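Local coordinates for glutathione S-transferase family protein (Populus trichocarpa, PDB 5F06) that probably catalyses the conjugation of glutathione to electrophilic substrates, a detoxifying reaction of Phi-class glutathione transferases, at residues His87-Leu90 against Lys91-Ala94. Sequence-based numbering, arbitrary orientation.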
ATOM      1  N   HIS A  87      -5.151  -4.876 -18.952  1.00 18.65           N
ATOM      2  CA  HIS A  87      -4.842  -6.294 -19.141  1.00 21.24           C
ATOM      3  C   HIS A  87      -4.292  -6.669 -20.523  1.00 23.17           C
ATOM      4  O   HIS A  87      -3.983  -7.838 -20.760  1.00 25.85           O
ATOM      5  CB  HIS A  87      -6.096  -7.132 -18.868  1.00 21.09           C
ATOM      6  CG  HIS A  87      -7.176  -6.955 -19.888  1.00 22.64           C
ATOM      7  ND1 HIS A  87      -8.080  -5.916 -19.844  1.00 22.92           N
ATOM      8  CD2 HIS A  87      -7.500  -7.688 -20.980  1.00 25.44           C
ATOM      9  CE1 HIS A  87      -8.912  -6.013 -20.866  1.00 23.34           C
ATOM     10  NE2 HIS A  87      -8.581  -7.080 -21.571  1.00 25.98           N
ATOM     11  N   GLU A  88      -4.177  -5.707 -21.435  1.00 20.42           N
ATOM     12  CA  GLU A  88      -3.659  -6.003 -22.775  1.00 22.82           C
ATOM     13  C   GLU A  88      -2.517  -5.069 -23.173  1.00 20.96           C
ATOM     14  O   GLU A  88      -2.159  -4.969 -24.349  1.00 20.93           O
ATOM     15  CB  GLU A  88      -4.791  -5.946 -23.809  1.00 27.83           C
ATOM     16  CG  GLU A  88      -5.729  -4.754 -23.684  1.00 29.75           C
ATOM     17  CD  GLU A  88      -6.911  -4.834 -24.646  1.00 32.72           C
ATOM     18  OE1 GLU A  88      -7.107  -5.897 -25.279  1.00 34.55           O
ATOM     19  OE2 GLU A  88      -7.648  -3.832 -24.766  1.00 32.27           O
ATOM     20  N   ASN A  89      -1.936  -4.403 -22.180  1.00 19.28           N
ATOM     21  CA  ASN A  89      -0.751  -3.586 -22.397  1.00 19.20           C
ATOM     22  C   ASN A  89       0.161  -3.673 -21.181  1.00 19.33           C
ATOM     23  O   ASN A  89      -0.154  -3.133 -20.123  1.00 16.67           O
ATOM     24  CB  ASN A  89      -1.136  -2.135 -22.673  1.00 18.22           C
ATOM     25  CG  ASN A  89       0.037  -1.304 -23.153  1.00 18.00           C
ATOM     26  OD1 ASN A  89       1.038  -1.151 -22.451  1.00 18.63           O
ATOM     27  ND2 ASN A  89      -0.086  -0.752 -24.352  1.00 18.80           N
ATOM     28  N   LEU A  90       1.285  -4.364 -21.339  1.00 22.74           N
ATOM     29  CA  LEU A  90       2.184  -4.633 -20.221  1.00 22.33           C
ATOM     30  C   LEU A  90       2.781  -3.350 -19.660  1.00 18.76           C
ATOM     31  O   LEU A  90       2.890  -3.190 -18.448  1.00 16.74           O
ATOM     32  CB  LEU A  90       3.311  -5.574 -20.655  1.00 28.42           C
ATOM     33  CG  LEU A  90       2.898  -6.948 -21.184  1.00 33.70           C
ATOM     34  CD1 LEU A  90       4.133  -7.743 -21.575  1.00 38.61           C
ATOM     35  CD2 LEU A  90       2.074  -7.711 -20.158  1.00 33.46           C
ATOM     36  N   LYS A  91       3.166  -2.443 -20.550  1.00 20.06           N
ATOM     37  CA  LYS A  91       3.768  -1.180 -20.140  1.00 21.67           C
ATOM     38  C   LYS A  91       2.790  -0.357 -19.303  1.00 18.33           C
ATOM     39  O   LYS A  91       3.164   0.221 -18.280  1.00 16.92           O
ATOM     40  CB  LYS A  91       4.218  -0.382 -21.369  1.00 27.34           C
ATOM     41  CG  LYS A  91       4.875   0.949 -21.038  1.00 34.79           C
ATOM     42  CD  LYS A  91       5.385   1.651 -22.285  1.00 45.29           C
ATOM     43  CE  LYS A  91       6.154   2.916 -21.933  1.00 51.74           C
ATOM     44  NZ  LYS A  91       6.674   3.612 -23.144  1.00 58.80           N
ATOM     45  N   GLU A  92       1.536  -0.311 -19.741  1.00 16.75           N
ATOM     46  CA  GLU A  92       0.509   0.438 -19.033  1.00 15.08           C
ATOM     47  C   GLU A  92       0.208  -0.188 -17.677  1.00 13.15           C
ATOM     48  O   GLU A  92       0.081   0.519 -16.679  1.00 11.97           O
ATOM     49  CB  GLU A  92      -0.775   0.515 -19.864  1.00 15.80           C
ATOM     50  CG  GLU A  92      -0.645   1.364 -21.120  1.00 18.07           C
ATOM     51  CD  GLU A  92      -1.950   1.491 -21.890  1.00 19.19           C
ATOM     52  OE1 GLU A  92      -2.956   0.888 -21.462  1.00 18.19           O
ATOM     53  OE2 GLU A  92      -1.968   2.205 -22.919  1.00 21.42           O
ATOM     54  N   ALA A  93       0.091  -1.514 -17.652  1.00 14.44           N
ATOM     55  CA  ALA A  93      -0.223  -2.234 -16.422  1.00 14.49           C
ATOM     56  C   ALA A  93       0.842  -1.995 -15.359  1.00 14.55           C
ATOM     57  O   ALA A  93       0.539  -1.914 -14.170  1.00 12.49           O
ATOM     58  CB  ALA A  93      -0.368  -3.727 -16.705  1.00 17.10           C
ATOM     59  N   ALA A  94       2.090  -1.870 -15.796  1.00 14.40           N
ATOM     60  CA  ALA A  94       3.195  -1.636 -14.877  1.00 13.64           C
ATOM     61  C   ALA A  94       3.090  -0.250 -14.249  1.00 13.73           C
ATOM     62  O   ALA A  94       3.278  -0.087 -13.045  1.00 11.60           O
ATOM     63  CB  ALA A  94       4.521  -1.795 -15.593  1.00 15.90           C
TER
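Asn-89 and Glu-92 meet in an N-cap at the start of helix 90-120, on the protein surface where the loop after helix 66-76 turns into the helix. The cap rests on Asn-89 OD1, which accepts from Glu-92 N at 2.9 Å with an N-H...O angle of 159°, the donor standing clear of the amide plane. Asn-89 CG is anti to its own N (chi1 -169°), which brings OD1 to the amide N-H of Glu-92 at the open end of the first turn. Regular helix bonding begins at the same residue: Ala-93 N donates to Asn-89 O at 3.0 Å, followed by Ala-94 N to Leu-90 O at 3.1 Å. The extended Glu-92 side chain crosses that of Asn-89 at about a right angle, its CG 3.4 Å from Asn-89 CG, and its carboxylate stacks on the amide with the planes 12° apart. Replacing Asn-89 by alanine removes the amide, and is likely to leave Glu-92 N without its capping acceptor and the carboxylate without the flat group it stacks on. Glu-92 OE1 forms a salt bridge with Arg-86 NE, in the preceding loop. On the dimer side, Lys-91 packs on Leu-61 and Ala-94 on Tyr-72 of the second subunit, residues of its strand 61-64 and helix 66-76.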